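Local coordinates for protein Fe(2+) transporter FeoB (Escherichia coli, PDB 3I8S) that takes up ferrous iron across the inner membrane in a GTP-driven system, its cytosolic G-protein domain probably coupling nucleotide binding to channel opening, at residues F20-R29 against E39-T47. Sequence-based numbering, arbitrary orientation.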
loop_
_atom_site.group_PDB
_atom_site.type_symbol
_atom_site.label_atom_id
_atom_site.label_comp_id
_atom_site.label_asym_id
_atom_site.label_seq_id
_atom_site.Cartn_x
_atom_site.Cartn_y
_atom_site.Cartn_z
ATOM N N PHE A 20 -15.658 -2.768 -4.352
ATOM C CA PHE A 20 -15.525 -2.816 -5.810
ATOM C C PHE A 20 -16.902 -2.919 -6.450
ATOM O O PHE A 20 -17.233 -2.139 -7.341
ATOM C CB PHE A 20 -14.673 -4.020 -6.244
ATOM C CG PHE A 20 -14.492 -4.097 -7.716
ATOM C CD1 PHE A 20 -13.573 -3.250 -8.351
ATOM C CD2 PHE A 20 -15.267 -4.921 -8.481
ATOM C CE1 PHE A 20 -13.418 -3.277 -9.722
ATOM C CE2 PHE A 20 -15.108 -4.957 -9.887
ATOM C CZ PHE A 20 -14.170 -4.113 -10.495
ATOM N N ASN A 21 -17.691 -3.881 -5.983
ATOM C CA ASN A 21 -19.020 -4.118 -6.522
ATOM C C ASN A 21 -19.968 -2.933 -6.302
ATOM O O ASN A 21 -20.754 -2.585 -7.180
ATOM C CB ASN A 21 -19.588 -5.406 -5.929
ATOM C CG ASN A 21 -18.939 -6.624 -6.503
ATOM O OD1 ASN A 21 -18.422 -6.584 -7.622
ATOM N ND2 ASN A 21 -18.984 -7.743 -5.760
ATOM N N GLN A 22 -19.855 -2.296 -5.145
ATOM C CA GLN A 22 -20.674 -1.134 -4.820
ATOM C C GLN A 22 -20.358 0.044 -5.730
ATOM O O GLN A 22 -21.257 0.751 -6.170
ATOM C CB GLN A 22 -20.434 -0.727 -3.374
ATOM C CG GLN A 22 -21.128 -1.642 -2.411
ATOM C CD GLN A 22 -20.802 -1.370 -0.969
ATOM O OE1 GLN A 22 -19.859 -0.651 -0.638
ATOM N NE2 GLN A 22 -21.567 -1.993 -0.085
ATOM N N LEU A 23 -19.087 0.252 -6.018
ATOM C CA LEU A 23 -18.647 1.414 -6.815
ATOM C C LEU A 23 -18.999 1.242 -8.294
ATOM O O LEU A 23 -19.453 2.161 -8.954
ATOM C CB LEU A 23 -17.160 1.610 -6.640
ATOM C CG LEU A 23 -16.770 2.281 -5.320
ATOM C CD1 LEU A 23 -15.271 2.234 -5.168
ATOM C CD2 LEU A 23 -17.298 3.721 -5.321
ATOM N N THR A 24 -18.835 0.028 -8.791
ATOM C CA THR A 24 -18.874 -0.228 -10.227
ATOM C C THR A 24 -20.195 -0.807 -10.719
ATOM O O THR A 24 -20.477 -0.728 -11.906
ATOM C CB THR A 24 -17.714 -1.160 -10.685
ATOM O OG1 THR A 24 -17.876 -2.493 -10.137
ATOM C CG2 THR A 24 -16.384 -0.566 -10.269
ATOM N N GLY A 25 -20.996 -1.405 -9.839
ATOM C CA GLY A 25 -22.264 -1.996 -10.242
ATOM C C GLY A 25 -22.086 -3.004 -11.371
ATOM O O GLY A 25 -21.218 -3.877 -11.297
ATOM N N SER A 26 -22.878 -2.832 -12.421
ATOM C CA SER A 26 -22.898 -3.722 -13.587
ATOM C C SER A 26 -21.764 -3.391 -14.566
ATOM O O SER A 26 -21.518 -4.164 -15.493
ATOM C CB SER A 26 -24.254 -3.628 -14.311
ATOM O OG SER A 26 -24.437 -2.336 -14.889
ATOM N N ARG A 27 -21.086 -2.255 -14.346
ATOM C CA ARG A 27 -20.062 -1.735 -15.264
ATOM C C ARG A 27 -18.707 -2.355 -14.941
ATOM O O ARG A 27 -17.805 -1.702 -14.456
ATOM C CB ARG A 27 -19.975 -0.216 -15.156
ATOM C CG ARG A 27 -21.330 0.484 -15.334
ATOM C CD ARG A 27 -21.207 1.963 -15.028
ATOM N NE ARG A 27 -20.737 2.276 -13.675
ATOM C CZ ARG A 27 -21.468 2.169 -12.575
ATOM N NH1 ARG A 27 -22.722 1.715 -12.612
ATOM N NH2 ARG A 27 -20.948 2.515 -11.420
ATOM N N GLN A 28 -18.581 -3.642 -15.172
ATOM C CA GLN A 28 -17.342 -4.319 -14.871
ATOM C C GLN A 28 -17.020 -5.338 -15.939
ATOM O O GLN A 28 -17.910 -5.865 -16.606
ATOM C CB GLN A 28 -17.315 -5.014 -13.486
ATOM C CG GLN A 28 -18.572 -5.176 -12.704
ATOM C CD GLN A 28 -18.320 -5.888 -11.357
ATOM O OE1 GLN A 28 -17.768 -6.995 -11.325
ATOM N NE2 GLN A 28 -18.704 -5.260 -10.261
ATOM N N ARG A 29 -15.737 -5.622 -16.091
ATOM C CA ARG A 29 -15.297 -6.690 -16.960
ATOM C C ARG A 29 -14.327 -7.615 -16.248
ATOM O O ARG A 29 -13.659 -7.215 -15.309
ATOM C CB ARG A 29 -14.649 -6.104 -18.205
ATOM C CG ARG A 29 -13.354 -5.398 -17.971
ATOM C CD ARG A 29 -12.704 -5.013 -19.283
ATOM N NE ARG A 29 -11.949 -3.774 -19.139
ATOM C CZ ARG A 29 -11.493 -3.031 -20.147
ATOM N NH1 ARG A 29 -11.699 -3.380 -21.412
ATOM N NH2 ARG A 29 -10.823 -1.911 -19.882
ATOM N N GLU A 39 -7.633 -14.135 -12.155
ATOM C CA GLU A 39 -8.647 -13.194 -12.671
ATOM C C GLU A 39 -8.269 -11.735 -12.449
ATOM O O GLU A 39 -7.782 -11.346 -11.368
ATOM C CB GLU A 39 -9.995 -13.478 -12.012
ATOM C CG GLU A 39 -11.074 -12.426 -12.209
ATOM C CD GLU A 39 -12.101 -12.447 -11.091
ATOM O OE1 GLU A 39 -13.166 -13.057 -11.325
ATOM O OE2 GLU A 39 -11.824 -11.901 -9.975
ATOM N N ARG A 40 -8.531 -10.916 -13.482
ATOM C CA ARG A 40 -8.353 -9.477 -13.437
ATOM C C ARG A 40 -9.725 -8.848 -13.655
ATOM O O ARG A 40 -10.346 -9.117 -14.691
ATOM C CB ARG A 40 -7.361 -9.018 -14.504
ATOM C CG ARG A 40 -7.317 -7.520 -14.668
ATOM C CD ARG A 40 -6.168 -7.000 -15.552
ATOM N NE ARG A 40 -6.264 -5.520 -15.675
ATOM C CZ ARG A 40 -5.249 -4.697 -15.947
ATOM N NH1 ARG A 40 -4.023 -5.160 -16.190
ATOM N NH2 ARG A 40 -5.458 -3.402 -16.018
ATOM N N LYS A 41 -10.233 -8.155 -12.647
ATOM C CA LYS A 41 -11.530 -7.479 -12.728
ATOM C C LYS A 41 -11.274 -5.990 -12.753
ATOM O O LYS A 41 -10.419 -5.512 -12.018
ATOM C CB LYS A 41 -12.373 -7.740 -11.450
ATOM C CG LYS A 41 -13.049 -9.128 -11.257
ATOM C CD LYS A 41 -14.402 -8.908 -10.439
ATOM C CE LYS A 41 -14.730 -9.978 -9.369
ATOM N NZ LYS A 41 -15.910 -10.808 -9.711
ATOM N N GLU A 42 -12.015 -5.262 -13.573
ATOM C CA GLU A 42 -12.004 -3.820 -13.519
ATOM C C GLU A 42 -13.359 -3.294 -13.895
ATOM O O GLU A 42 -14.189 -4.037 -14.415
ATOM C CB GLU A 42 -10.854 -3.230 -14.330
ATOM C CG GLU A 42 -10.850 -3.395 -15.754
ATOM C CD GLU A 42 -9.591 -2.716 -16.343
ATOM O OE1 GLU A 42 -8.446 -3.057 -15.923
ATOM O OE2 GLU A 42 -9.766 -1.868 -17.226
ATOM N N GLY A 43 -13.620 -2.054 -13.531
ATOM C CA GLY A 43 -14.919 -1.463 -13.738
ATOM C C GLY A 43 -14.848 0.024 -13.811
ATOM O O GLY A 43 -13.772 0.618 -13.701
ATOM N N GLN A 44 -15.990 0.641 -14.021
ATOM C CA GLN A 44 -16.048 2.080 -14.196
ATOM C C GLN A 44 -17.008 2.699 -13.223
ATOM O O GLN A 44 -18.009 2.094 -12.852
ATOM C CB GLN A 44 -16.494 2.455 -15.616
ATOM C CG GLN A 44 -15.678 1.827 -16.700
ATOM C CD GLN A 44 -14.780 2.797 -17.397
ATOM O OE1 GLN A 44 -15.256 3.733 -18.056
ATOM N NE2 GLN A 44 -13.473 2.559 -17.319
ATOM N N PHE A 45 -16.733 3.947 -12.863
ATOM C CA PHE A 45 -17.687 4.762 -12.110
ATOM C C PHE A 45 -17.268 6.201 -12.233
ATOM O O PHE A 45 -16.169 6.525 -12.739
ATOM C CB PHE A 45 -17.803 4.366 -10.622
ATOM C CG PHE A 45 -16.618 4.710 -9.782
ATOM C CD1 PHE A 45 -15.593 3.791 -9.617
ATOM C CD2 PHE A 45 -16.562 5.909 -9.075
ATOM C CE1 PHE A 45 -14.499 4.090 -8.826
ATOM C CE2 PHE A 45 -15.495 6.218 -8.277
ATOM C CZ PHE A 45 -14.439 5.303 -8.153
ATOM N N SER A 46 -18.159 7.063 -11.780
ATOM C CA SER A 46 -17.920 8.493 -11.903
ATOM C C SER A 46 -18.072 9.165 -10.554
ATOM O O SER A 46 -18.784 8.675 -9.652
ATOM C CB SER A 46 -18.809 9.136 -12.960
ATOM O OG SER A 46 -20.188 9.037 -12.653
ATOM N N THR A 47 -17.335 10.248 -10.410
ATOM C CA THR A 47 -17.428 11.146 -9.288
ATOM C C THR A 47 -18.000 12.479 -9.811
ATOM O O THR A 47 -18.311 12.613 -11.008
ATOM C CB THR A 47 -16.068 11.361 -8.673
ATOM O OG1 THR A 47 -15.207 12.020 -9.611
ATOM C CG2 THR A 47 -15.413 10.030 -8.179
HETATM O O HOH W 1 -17.569 -8.585 -9.219
#
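One face of the F45 ring is covered by L23, whose CD2 stands 4.2 Å from the ring centroid and 8° off the normal, a CH-pi contact. The F20 ring, swung anti to its backbone N (chi1 -179°), meets the strand by its edge, CZ lying 3.6 Å from E42 C, while T24 OG1 sits over one face. The R27 guanidinium has T24 O over one face and F45 CB at its edge; its NE donates to Q44 O at 2.9 Å, from above the carbonyl plane, and Q44 N returns a bond to R27 O. Bare G43 admits this close approach, with T24 CG2 3.9 Å from its CA. Antiparallel pairing continues at R29 and E42, where R29 N reaches E42 O at 2.8 Å. Their side chains run side by side, R29 NH2 meeting E42 OE2 at 2.9 Å from above the carboxylate plane, while R40 NH2 takes OE1 at 3.0 Å. A glutamine in place of E42 would probably leave R29 and R40 without their shared countercharge. The contact thus ties the P-loop helix 16-24 and edge strand 28-32 to strand 39-46 of the G-domain sheet, the carboxylate probably offsetting two neighbouring like charges.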